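Local coordinates for alkylhydroperoxidase AhpD core: uncharacterized peroxidase-related protein (Ralstonia eutropha, PDB 2PRR) that is uncharacterized but, as a helical member of the carboxymuconolactone decarboxylase family with an AhpD-like core, probably acts as a peroxidase-type oxidoreductase, at residues P8-E16 with N40-R48; M127-C135 with A159-A167. One frame throughout, in Å; residues are numbered along the deposited sequence.

Contact 1 (P8-E16 with N40-R48); sequences PISRYPVPE and NVFLTLAHR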
ATOM      1  N   PRO D   8      29.160  -4.891  16.037  1.00 41.45           N
ATOM      2  CA  PRO D   8      29.670  -4.509  14.718  1.00 40.16           C
ATOM      3  C   PRO D   8      28.962  -3.247  14.208  1.00 39.05           C
ATOM      4  O   PRO D   8      27.794  -3.029  14.549  1.00 38.97           O
ATOM      5  CB  PRO D   8      29.360  -5.725  13.840  1.00 40.12           C
ATOM      6  CG  PRO D   8      28.379  -6.533  14.586  1.00 39.82           C
ATOM      7  CD  PRO D   8      28.492  -6.202  16.030  1.00 41.43           C
ATOM      8  N   ILE D   9      29.676  -2.395  13.463  1.00 37.22           N
ATOM      9  CA  ILE D   9      29.084  -1.155  12.934  1.00 34.19           C
ATOM     10  C   ILE D   9      28.674  -1.257  11.458  1.00 33.08           C
ATOM     11  O   ILE D   9      28.002  -0.372  10.939  1.00 31.90           O
ATOM     12  CB  ILE D   9      29.988   0.060  13.169  1.00 33.06           C
ATOM     13  CG1 ILE D   9      31.316  -0.044  12.409  1.00 37.54           C
ATOM     14  CG2 ILE D   9      30.297   0.196  14.638  1.00 33.65           C
ATOM     15  CD1 ILE D   9      32.250   1.167  12.590  1.00 31.92           C
ATOM     16  N   SER D  10      29.066  -2.341  10.794  1.00 32.77           N
ATOM     17  CA  SER D  10      28.763  -2.566   9.387  1.00 33.15           C
ATOM     18  C   SER D  10      28.810  -4.052   9.142  1.00 33.64           C
ATOM     19  O   SER D  10      29.432  -4.755   9.917  1.00 33.21           O
ATOM     20  CB  SER D  10      29.840  -1.891   8.552  1.00 33.49           C
ATOM     21  OG  SER D  10      29.689  -2.149   7.172  1.00 40.98           O
ATOM     22  N   ARG D  11      28.130  -4.557   8.108  1.00 35.36           N
ATOM     23  CA  ARG D  11      28.291  -5.971   7.728  1.00 34.24           C
ATOM     24  C   ARG D  11      29.544  -6.086   6.841  1.00 35.10           C
ATOM     25  O   ARG D  11      29.974  -7.179   6.533  1.00 33.00           O
ATOM     26  CB  ARG D  11      27.090  -6.541   6.987  1.00 34.07           C
ATOM     27  CG  ARG D  11      26.929  -6.003   5.638  1.00 36.07           C
ATOM     28  CD  ARG D  11      25.874  -6.690   4.827  1.00 47.11           C
ATOM     29  NE  ARG D  11      26.028  -8.138   4.695  1.00 47.67           N
ATOM     30  CZ  ARG D  11      26.991  -8.753   4.004  1.00 48.11           C
ATOM     31  NH1 ARG D  11      27.977  -8.088   3.397  1.00 48.49           N
ATOM     32  NH2 ARG D  11      26.989 -10.074   3.958  1.00 46.09           N
ATOM     33  N   TYR D  12      30.093  -4.936   6.424  1.00 37.00           N
ATOM     34  CA  TYR D  12      31.288  -4.825   5.567  1.00 36.03           C
ATOM     35  C   TYR D  12      32.498  -4.463   6.374  1.00 36.54           C
ATOM     36  O   TYR D  12      32.353  -3.920   7.457  1.00 36.90           O
ATOM     37  CB  TYR D  12      31.090  -3.738   4.480  1.00 35.15           C
ATOM     38  CG  TYR D  12      30.188  -4.205   3.385  1.00 27.21           C
ATOM     39  CD1 TYR D  12      28.814  -4.096   3.501  1.00 28.30           C
ATOM     40  CD2 TYR D  12      30.709  -4.815   2.260  1.00 29.90           C
ATOM     41  CE1 TYR D  12      27.973  -4.560   2.506  1.00 29.79           C
ATOM     42  CE2 TYR D  12      29.874  -5.282   1.251  1.00 35.29           C
ATOM     43  CZ  TYR D  12      28.511  -5.146   1.379  1.00 26.47           C
ATOM     44  OH  TYR D  12      27.681  -5.621   0.380  1.00 32.68           O
ATOM     45  N   PRO D  13      33.704  -4.733   5.829  1.00 37.55           N
ATOM     46  CA  PRO D  13      34.933  -4.373   6.529  1.00 37.91           C
ATOM     47  C   PRO D  13      35.059  -2.887   6.839  1.00 37.43           C
ATOM     48  O   PRO D  13      34.600  -2.054   6.078  1.00 37.68           O
ATOM     49  CB  PRO D  13      36.040  -4.804   5.551  1.00 38.59           C
ATOM     50  CG  PRO D  13      35.401  -5.832   4.654  1.00 37.67           C
ATOM     51  CD  PRO D  13      33.980  -5.412   4.543  1.00 36.50           C
ATOM     52  N   VAL D  14      35.670  -2.584   7.965  1.00 38.28           N
ATOM     53  CA  VAL D  14      35.896  -1.219   8.375  1.00 39.95           C
ATOM     54  C   VAL D  14      37.395  -1.017   8.371  1.00 41.25           C
ATOM     55  O   VAL D  14      38.102  -1.713   9.094  1.00 41.17           O
ATOM     56  CB  VAL D  14      35.361  -0.968   9.776  1.00 39.60           C
ATOM     57  CG1 VAL D  14      35.550   0.508  10.174  1.00 39.24           C
ATOM     58  CG2 VAL D  14      33.890  -1.374   9.828  1.00 41.43           C
ATOM     59  N   PRO D  15      37.891  -0.065   7.564  1.00 43.78           N
ATOM     60  CA  PRO D  15      39.324   0.138   7.525  1.00 44.91           C
ATOM     61  C   PRO D  15      39.865   0.810   8.772  1.00 46.87           C
ATOM     62  O   PRO D  15      39.121   1.482   9.491  1.00 47.25           O
ATOM     63  CB  PRO D  15      39.490   1.091   6.341  1.00 44.51           C
ATOM     64  CG  PRO D  15      38.269   1.886   6.366  1.00 43.72           C
ATOM     65  CD  PRO D  15      37.208   0.877   6.657  1.00 42.50           C
ATOM     66  N   GLU D  16      41.159   0.615   9.007  1.00 49.22           N
ATOM     67  CA  GLU D  16      41.867   1.271  10.081  1.00 50.94           C
ATOM     68  C   GLU D  16      42.123   2.694   9.633  1.00 50.03           C
ATOM     69  O   GLU D  16      42.485   2.925   8.482  1.00 48.26           O
ATOM     70  CB  GLU D  16      43.236   0.615  10.301  1.00 54.19           C
ATOM     71  CG  GLU D  16      43.216  -0.775  10.873  1.00 59.13           C
ATOM     72  CD  GLU D  16      42.790  -0.787  12.319  1.00 68.28           C
ATOM     73  OE1 GLU D  16      42.515   0.304  12.874  1.00 73.26           O
ATOM     74  OE2 GLU D  16      42.728  -1.891  12.902  1.00 74.84           O
ATOM     75  N   ASN D  40      29.922   6.785  12.963  1.00 35.89           N
ATOM     76  CA  ASN D  40      30.216   5.583  12.191  1.00 34.28           C
ATOM     77  C   ASN D  40      30.041   5.689  10.687  1.00 32.86           C
ATOM     78  O   ASN D  40      30.607   4.890   9.955  1.00 33.89           O
ATOM     79  CB  ASN D  40      29.477   4.377  12.796  1.00 33.43           C
ATOM     80  CG  ASN D  40      29.999   4.021  14.193  1.00 34.67           C
ATOM     81  OD1 ASN D  40      31.165   4.322  14.546  1.00 30.46           O
ATOM     82  ND2 ASN D  40      29.138   3.407  15.006  1.00 23.05           N
ATOM     83  N   VAL D  41      29.319   6.692  10.213  1.00 33.87           N
ATOM     84  CA  VAL D  41      29.108   6.858   8.766  1.00 34.05           C
ATOM     85  C   VAL D  41      30.475   7.086   8.076  1.00 34.35           C
ATOM     86  O   VAL D  41      30.695   6.594   6.967  1.00 33.13           O
ATOM     87  CB  VAL D  41      28.110   8.042   8.451  1.00 34.89           C
ATOM     88  CG1 VAL D  41      28.690   9.406   8.904  1.00 31.84           C
ATOM     89  CG2 VAL D  41      27.704   8.092   6.951  1.00 33.43           C
ATOM     90  N   PHE D  42      31.389   7.816   8.731  1.00 34.26           N
ATOM     91  CA  PHE D  42      32.705   8.081   8.144  1.00 34.13           C
ATOM     92  C   PHE D  42      33.552   6.815   8.023  1.00 34.44           C
ATOM     93  O   PHE D  42      34.187   6.579   7.009  1.00 35.34           O
ATOM     94  CB  PHE D  42      33.512   9.102   8.978  1.00 35.08           C
ATOM     95  CG  PHE D  42      32.919  10.484   9.016  1.00 35.78           C
ATOM     96  CD1 PHE D  42      33.202  11.405   8.025  1.00 35.88           C
ATOM     97  CD2 PHE D  42      32.087  10.875  10.068  1.00 41.39           C
ATOM     98  CE1 PHE D  42      32.647  12.698   8.074  1.00 37.99           C
ATOM     99  CE2 PHE D  42      31.526  12.157  10.110  1.00 38.45           C
ATOM    100  CZ  PHE D  42      31.811  13.059   9.114  1.00 36.02           C
ATOM    101  N   LEU D  43      33.563   6.011   9.074  1.00 34.23           N
ATOM    102  CA  LEU D  43      34.377   4.823   9.108  1.00 34.11           C
ATOM    103  C   LEU D  43      33.834   3.725   8.225  1.00 34.38           C
ATOM    104  O   LEU D  43      34.606   2.997   7.610  1.00 35.27           O
ATOM    105  CB  LEU D  43      34.474   4.328  10.545  1.00 36.20           C
ATOM    106  CG  LEU D  43      35.158   5.324  11.494  1.00 38.69           C
ATOM    107  CD1 LEU D  43      34.791   5.001  12.936  1.00 41.42           C
ATOM    108  CD2 LEU D  43      36.677   5.341  11.260  1.00 37.54           C
ATOM    109  N   THR D  44      32.515   3.597   8.157  1.00 33.62           N
ATOM    110  CA  THR D  44      31.906   2.539   7.341  1.00 33.02           C
ATOM    111  C   THR D  44      32.015   2.828   5.855  1.00 32.72           C
ATOM    112  O   THR D  44      32.312   1.924   5.061  1.00 32.64           O
ATOM    113  CB  THR D  44      30.419   2.274   7.741  1.00 32.06           C
ATOM    114  OG1 THR D  44      29.658   3.488   7.659  1.00 31.79           O
ATOM    115  CG2 THR D  44      30.351   1.738   9.152  1.00 32.49           C
ATOM    116  N   LEU D  45      31.776   4.083   5.472  1.00 34.12           N
ATOM    117  CA  LEU D  45      31.899   4.483   4.056  1.00 34.34           C
ATOM    118  C   LEU D  45      33.357   4.561   3.594  1.00 33.84           C
ATOM    119  O   LEU D  45      33.622   4.472   2.401  1.00 31.08           O
ATOM    120  CB  LEU D  45      31.162   5.794   3.760  1.00 34.43           C
ATOM    121  CG  LEU D  45      29.630   5.775   3.893  1.00 33.48           C
ATOM    122  CD1 LEU D  45      29.115   7.148   3.571  1.00 31.98           C
ATOM    123  CD2 LEU D  45      28.878   4.702   3.008  1.00 33.94           C
ATOM    124  N   ALA D  46      34.302   4.680   4.535  1.00 35.81           N
ATOM    125  CA  ALA D  46      35.742   4.704   4.205  1.00 35.46           C
ATOM    126  C   ALA D  46      36.226   3.388   3.538  1.00 36.49           C
ATOM    127  O   ALA D  46      37.354   3.329   3.058  1.00 38.46           O
ATOM    128  CB  ALA D  46      36.573   5.031   5.450  1.00 36.08           C
ATOM    129  N   HIS D  47      35.384   2.341   3.561  1.00 35.87           N
ATOM    130  CA  HIS D  47      35.600   1.079   2.841  1.00 34.83           C
ATOM    131  C   HIS D  47      35.646   1.320   1.318  1.00 34.95           C
ATOM    132  O   HIS D  47      36.308   0.590   0.597  1.00 34.84           O
ATOM    133  CB  HIS D  47      34.461   0.087   3.190  1.00 34.98           C
ATOM    134  CG  HIS D  47      34.488  -1.197   2.412  1.00 29.72           C
ATOM    135  ND1 HIS D  47      35.443  -2.174   2.610  1.00 24.10           N
ATOM    136  CD2 HIS D  47      33.647  -1.680   1.466  1.00 32.55           C
ATOM    137  CE1 HIS D  47      35.209  -3.188   1.794  1.00 33.66           C
ATOM    138  NE2 HIS D  47      34.119  -2.918   1.092  1.00 28.86           N
ATOM    139  N   ARG D  48      34.911   2.320   0.832  1.00 34.29           N
ATOM    140  CA  ARG D  48      34.937   2.703  -0.577  1.00 34.68           C
ATOM    141  C   ARG D  48      35.290   4.197  -0.664  1.00 35.89           C
ATOM    142  O   ARG D  48      34.385   5.010  -0.863  1.00 35.46           O
ATOM    143  CB  ARG D  48      33.582   2.452  -1.226  1.00 34.61           C
ATOM    144  CG  ARG D  48      33.135   0.987  -1.249  1.00 34.26           C
ATOM    145  CD  ARG D  48      34.068   0.101  -2.046  1.00 26.82           C
ATOM    146  NE  ARG D  48      33.445  -1.174  -2.359  1.00 31.61           N
ATOM    147  CZ  ARG D  48      32.594  -1.359  -3.373  1.00 27.14           C
ATOM    148  NH1 ARG D  48      32.249  -0.342  -4.147  1.00 22.30           N
ATOM    149  NH2 ARG D  48      32.075  -2.567  -3.622  1.00 31.86           N
TER
HETATM  150  O   HOH W   1      31.936  -0.842   6.152  1.00 31.94           O
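Ile9, Val14 and Pro15 make apolar contacts with Asn40, Leu43, Thr44 and Ala46. Ile9 lies across the Asn40 amide at about a right angle, its CG2 3.4 Å from Asn40 ND2. With chi1 at 64°, its CG1 branch sits between backbone N and carbonyl carbon and crosses Thr44 at a slant, Ile9 CG1 3.8 Å from Thr44 CG2. Thr44 CG2 also meets Ser10 CB. Val14 CG1 rests on Leu43 CB at 4.0 Å, and the Pro15 ring fits between Leu43 and Ala46, CG 3.7 Å from Ala46 CB and CD close to Leu43 O.

Ring contacts gather at His47. Pro13 CD packs 3.7 Å from His47 CE1, while Tyr12 CB lies over one face of the imidazole; the Tyr12 and His47 rings themselves meet obliquely, planes at 44°. The segment 8-16 is thus an irregular N-terminal arm wrapped along the short helix 40-45 and the type I turn Leu45-Arg48. Within the arm, Ser10 OG accepts from Tyr12 N at 2.9 Å, an ST turn.

No direct hydrogen bond joins the segments. A water bridges them instead, hydrogen-bonded to Ser10 OG, Pro13 O and Thr44 O, though other acceptors compete for its protons. On the helix, Asn40 O takes two donors, Thr44 N and Thr44 OG1, the hydroxyl at 2.9 Å and tilted 31° from the carbonyl plane. Asn40 ND2 binds Arg182 O. The polar ends of Tyr12 and His47 turn to a second subunit, where Tyr12 OH meets Asp156 O and His47 has Glu157 as its partner.

Contact 2 (M127-C135 with A159-A167); sequences MLDFALKVC and AWDIAAITA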
HETATM    1  N   MSE D 127       6.764  22.332   5.323  1.00 30.78           N
HETATM    2  CA  MSE D 127       8.057  21.997   4.802  1.00 28.21           C
HETATM    3  C   MSE D 127       8.216  20.501   4.828  1.00 27.62           C
HETATM    4  O   MSE D 127       8.791  19.933   3.926  1.00 29.68           O
HETATM    5  CB  MSE D 127       9.150  22.636   5.699  1.00 28.79           C
HETATM    6  CG  MSE D 127      10.558  22.351   5.322  1.00 28.50           C
HETATM    7 SE   MSE D 127      11.812  22.955   6.718  0.75 24.46          SE
HETATM    8  CE  MSE D 127      11.547  21.710   7.994  1.00 27.04           C
ATOM      9  N   LEU D 128       7.763  19.860   5.887  1.00 27.96           N
ATOM     10  CA  LEU D 128       7.928  18.420   5.983  1.00 28.29           C
ATOM     11  C   LEU D 128       6.895  17.713   5.131  1.00 25.85           C
ATOM     12  O   LEU D 128       7.178  16.634   4.678  1.00 25.28           O
ATOM     13  CB  LEU D 128       7.854  17.923   7.428  1.00 29.90           C
ATOM     14  CG  LEU D 128       8.842  18.493   8.448  1.00 26.27           C
ATOM     15  CD1 LEU D 128       8.613  17.801   9.775  1.00 22.43           C
ATOM     16  CD2 LEU D 128      10.281  18.336   7.965  1.00 30.99           C
ATOM     17  N   ASP D 129       5.717  18.306   4.925  1.00 27.55           N
ATOM     18  CA  ASP D 129       4.704  17.688   4.026  1.00 28.16           C
ATOM     19  C   ASP D 129       5.332  17.504   2.636  1.00 28.65           C
ATOM     20  O   ASP D 129       5.153  16.485   1.982  1.00 29.51           O
ATOM     21  CB  ASP D 129       3.426  18.538   3.875  1.00 25.04           C
ATOM     22  CG  ASP D 129       2.571  18.628   5.142  1.00 26.09           C
ATOM     23  OD1 ASP D 129       2.565  17.710   5.980  1.00 36.87           O
ATOM     24  OD2 ASP D 129       1.856  19.638   5.298  1.00 37.71           O
ATOM     25  N   PHE D 130       6.071  18.517   2.201  1.00 29.01           N
ATOM     26  CA  PHE D 130       6.706  18.524   0.899  1.00 29.74           C
ATOM     27  C   PHE D 130       7.809  17.479   0.861  1.00 28.28           C
ATOM     28  O   PHE D 130       7.819  16.614  -0.013  1.00 26.23           O
ATOM     29  CB  PHE D 130       7.258  19.935   0.591  1.00 31.65           C
ATOM     30  CG  PHE D 130       7.922  20.040  -0.762  1.00 35.97           C
ATOM     31  CD1 PHE D 130       7.179  19.875  -1.923  1.00 32.68           C
ATOM     32  CD2 PHE D 130       9.282  20.314  -0.869  1.00 37.81           C
ATOM     33  CE1 PHE D 130       7.776  19.958  -3.146  1.00 34.15           C
ATOM     34  CE2 PHE D 130       9.884  20.408  -2.090  1.00 35.05           C
ATOM     35  CZ  PHE D 130       9.128  20.225  -3.240  1.00 38.00           C
ATOM     36  N   ALA D 131       8.731  17.585   1.812  1.00 26.12           N
ATOM     37  CA  ALA D 131       9.790  16.594   1.993  1.00 26.52           C
ATOM     38  C   ALA D 131       9.261  15.162   1.901  1.00 26.26           C
ATOM     39  O   ALA D 131       9.854  14.322   1.242  1.00 29.11           O
ATOM     40  CB  ALA D 131      10.432  16.787   3.329  1.00 24.08           C
ATOM     41  N   LEU D 132       8.165  14.875   2.592  1.00 26.84           N
ATOM     42  CA  LEU D 132       7.597  13.527   2.560  1.00 26.47           C
ATOM     43  C   LEU D 132       7.093  13.127   1.200  1.00 24.22           C
ATOM     44  O   LEU D 132       7.234  11.962   0.838  1.00 24.90           O
ATOM     45  CB  LEU D 132       6.531  13.316   3.640  1.00 27.63           C
ATOM     46  CG  LEU D 132       7.037  12.736   4.984  1.00 28.46           C
ATOM     47  CD1 LEU D 132       7.640  11.357   4.780  1.00 31.18           C
ATOM     48  CD2 LEU D 132       8.053  13.611   5.714  1.00 32.67           C
ATOM     49  N   LYS D 133       6.565  14.087   0.435  1.00 24.95           N
ATOM     50  CA  LYS D 133       6.097  13.838  -0.940  1.00 25.64           C
ATOM     51  C   LYS D 133       7.263  13.532  -1.901  1.00 26.10           C
ATOM     52  O   LYS D 133       7.178  12.644  -2.762  1.00 24.95           O
ATOM     53  CB  LYS D 133       5.303  15.032  -1.479  1.00 27.28           C
ATOM     54  CG  LYS D 133       4.546  14.664  -2.758  1.00 26.11           C
ATOM     55  CD  LYS D 133       3.693  15.776  -3.322  1.00 27.54           C
ATOM     56  CE  LYS D 133       2.690  15.151  -4.361  1.00 29.91           C
ATOM     57  NZ  LYS D 133       1.866  16.148  -5.135  1.00 24.03           N
ATOM     58  N   VAL D 134       8.343  14.301  -1.767  1.00 26.00           N
ATOM     59  CA  VAL D 134       9.529  14.075  -2.541  1.00 24.77           C
ATOM     60  C   VAL D 134      10.078  12.699  -2.158  1.00 27.46           C
ATOM     61  O   VAL D 134      10.479  11.914  -3.012  1.00 28.98           O
ATOM     62  CB  VAL D 134      10.628  15.129  -2.211  1.00 24.80           C
ATOM     63  CG1 VAL D 134      11.931  14.770  -2.879  1.00 23.62           C
ATOM     64  CG2 VAL D 134      10.192  16.530  -2.593  1.00 22.30           C
ATOM     65  N   CYS D 135      10.115  12.440  -0.853  1.00 29.09           N
ATOM     66  CA  CYS D 135      10.627  11.199  -0.314  1.00 28.15           C
ATOM     67  C   CYS D 135       9.887   9.989  -0.860  1.00 26.18           C
ATOM     68  O   CYS D 135      10.523   9.105  -1.363  1.00 25.28           O
ATOM     69  CB  CYS D 135      10.544  11.214   1.208  1.00 28.19           C
ATOM     70  SG  CYS D 135      11.240   9.774   2.009  1.00 30.11           S
ATOM     71  N   ALA D 159      12.350  25.502  -1.790  1.00 27.24           N
ATOM     72  CA  ALA D 159      11.748  24.245  -2.212  1.00 27.69           C
ATOM     73  C   ALA D 159      12.813  23.273  -2.760  1.00 28.57           C
ATOM     74  O   ALA D 159      12.731  22.075  -2.507  1.00 29.24           O
ATOM     75  CB  ALA D 159      10.628  24.495  -3.236  1.00 28.88           C
ATOM     76  N   TRP D 160      13.820  23.782  -3.475  1.00 28.43           N
ATOM     77  CA  TRP D 160      14.911  22.946  -4.029  1.00 28.22           C
ATOM     78  C   TRP D 160      15.811  22.406  -2.896  1.00 28.84           C
ATOM     79  O   TRP D 160      16.278  21.259  -2.946  1.00 30.36           O
ATOM     80  CB  TRP D 160      15.741  23.760  -5.042  1.00 27.47           C
ATOM     81  CG  TRP D 160      16.932  23.071  -5.690  1.00 25.10           C
ATOM     82  CD1 TRP D 160      18.036  22.560  -5.060  1.00 24.17           C
ATOM     83  CD2 TRP D 160      17.178  22.901  -7.109  1.00 24.45           C
ATOM     84  NE1 TRP D 160      18.904  22.036  -5.984  1.00 25.28           N
ATOM     85  CE2 TRP D 160      18.417  22.252  -7.243  1.00 14.44           C
ATOM     86  CE3 TRP D 160      16.477  23.239  -8.262  1.00 22.93           C
ATOM     87  CZ2 TRP D 160      18.960  21.930  -8.481  1.00 19.15           C
ATOM     88  CZ3 TRP D 160      17.016  22.907  -9.488  1.00 24.57           C
ATOM     89  CH2 TRP D 160      18.232  22.260  -9.590  1.00 23.65           C
ATOM     90  N   ASP D 161      16.067  23.235  -1.895  1.00 28.63           N
ATOM     91  CA  ASP D 161      16.866  22.832  -0.757  1.00 28.28           C
ATOM     92  C   ASP D 161      16.230  21.671   0.010  1.00 29.09           C
ATOM     93  O   ASP D 161      16.920  20.730   0.404  1.00 29.41           O
ATOM     94  CB  ASP D 161      17.076  24.019   0.171  1.00 29.82           C
ATOM     95  CG  ASP D 161      18.026  25.075  -0.413  1.00 29.96           C
ATOM     96  OD1 ASP D 161      18.716  24.785  -1.395  1.00 33.03           O
ATOM     97  OD2 ASP D 161      18.098  26.190   0.135  1.00 34.79           O
ATOM     98  N   ILE D 162      14.918  21.755   0.223  1.00 29.28           N
ATOM     99  CA  ILE D 162      14.143  20.688   0.906  1.00 28.97           C
ATOM    100  C   ILE D 162      14.287  19.389   0.143  1.00 27.11           C
ATOM    101  O   ILE D 162      14.720  18.399   0.693  1.00 25.75           O
ATOM    102  CB  ILE D 162      12.619  21.051   1.021  1.00 28.71           C
ATOM    103  CG1 ILE D 162      12.426  22.257   1.938  1.00 22.83           C
ATOM    104  CG2 ILE D 162      11.762  19.824   1.523  1.00 30.86           C
ATOM    105  CD1 ILE D 162      11.090  22.945   1.794  1.00 24.40           C
ATOM    106  N   ALA D 163      13.898  19.444  -1.129  1.00 28.06           N
ATOM    107  CA  ALA D 163      13.952  18.331  -2.057  1.00 28.81           C
ATOM    108  C   ALA D 163      15.355  17.726  -2.194  1.00 29.22           C
ATOM    109  O   ALA D 163      15.495  16.506  -2.200  1.00 28.16           O
ATOM    110  CB  ALA D 163      13.400  18.763  -3.413  1.00 30.02           C
ATOM    111  N   ALA D 164      16.391  18.565  -2.252  1.00 28.57           N
ATOM    112  CA  ALA D 164      17.750  18.075  -2.352  1.00 28.52           C
ATOM    113  C   ALA D 164      18.159  17.256  -1.119  1.00 28.62           C
ATOM    114  O   ALA D 164      18.707  16.163  -1.238  1.00 27.32           O
ATOM    115  CB  ALA D 164      18.721  19.248  -2.572  1.00 30.30           C
ATOM    116  N   ILE D 165      17.907  17.811   0.059  1.00 29.73           N
ATOM    117  CA  ILE D 165      18.192  17.154   1.349  1.00 27.32           C
ATOM    118  C   ILE D 165      17.422  15.821   1.397  1.00 27.79           C
ATOM    119  O   ILE D 165      17.968  14.777   1.699  1.00 27.11           O
ATOM    120  CB  ILE D 165      17.755  18.075   2.476  1.00 22.80           C
ATOM    121  CG1 ILE D 165      18.784  19.221   2.631  1.00 27.92           C
ATOM    122  CG2 ILE D 165      17.593  17.314   3.747  1.00 19.93           C
ATOM    123  CD1 ILE D 165      18.356  20.269   3.562  1.00 19.28           C
ATOM    124  N   THR D 166      16.141  15.864   1.086  1.00 27.90           N
ATOM    125  CA  THR D 166      15.370  14.620   1.031  1.00 26.96           C
ATOM    126  C   THR D 166      16.139  13.640   0.118  1.00 26.16           C
ATOM    127  O   THR D 166      16.486  12.546   0.541  1.00 27.55           O
ATOM    128  CB  THR D 166      13.953  14.878   0.513  1.00 22.82           C
ATOM    129  OG1 THR D 166      13.305  15.863   1.327  1.00 19.36           O
ATOM    130  CG2 THR D 166      13.121  13.577   0.475  1.00 28.84           C
ATOM    131  N   ALA D 167      16.475  14.082  -1.094  1.00 26.81           N
ATOM    132  CA  ALA D 167      17.128  13.232  -2.092  1.00 27.01           C
ATOM    133  C   ALA D 167      18.430  12.611  -1.632  1.00 25.74           C
ATOM    134  O   ALA D 167      18.631  11.420  -1.781  1.00 26.96           O
ATOM    135  CB  ALA D 167      17.323  13.988  -3.392  1.00 26.46           C
TER
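Two helices of this all-helical protein, which is named for an AhpD core, 122-137 and 156-179, cross here at -48°; the axes of the two segments approach to 9.0 Å, and no hydrogen bond joins them. Ile162 is the central side chain: its CG2 lies 3.5 Å from Phe130 CD2, near the ring plane at the edge, and also meets Ala131 CB, while CD1 reaches selenomethionine Met127 CG at 3.6 Å. Phe130 CG is anti to its backbone N (chi1 -179°), which sends the ring across to helix 156-179, where CE2 comes 3.3 Å from Ala159 O at the ring edge. Val134 CG2 sits over one face of that ring, toward its rim, and touches Ala163 CB at 4.0 Å. One turn on, Thr166 divides its branches: CG2 packs 3.4 Å from Ala131 O and beside Cys135 CB, whereas OG1 is directed back to Ile162 O at 3.0 Å, standing 46° out of the carbonyl plane. Ile162 O takes both Thr166 N and OG1; the OG1 bond gives the buried hydroxyl a partner within its own helix. Helix 143-151 adjoins Phe130 and Ala159 through Leu149, helix 71-84 meets Thr166 through Ile77, and Thr178 of the second subunit packs on Val134 and Ala163.

Overall arrangement
From the N terminus, the arm 8-16 comes first; helix 22-35 follows, and contact 1 closes when the chain returns as helix 40-45. Helices 49-63, 71-84, 88-102 and 107-114 come next. Contact 2 then opens on helix 122-137, runs through helix 143-151 and closes on helix 156-179. The two contacts are in series, neither nested nor crossed, each bracketing 23 intervening residues. They lie on opposite sides of the chain's centre, and the centres of contact 1 and contact 2 are about 28 Å apart. Helix 156-179 links them: contact 2 uses its first half, while Ile179 at its far end touches Ser10, Tyr12 and Thr44 of contact 1. Both contacts also face the second subunit.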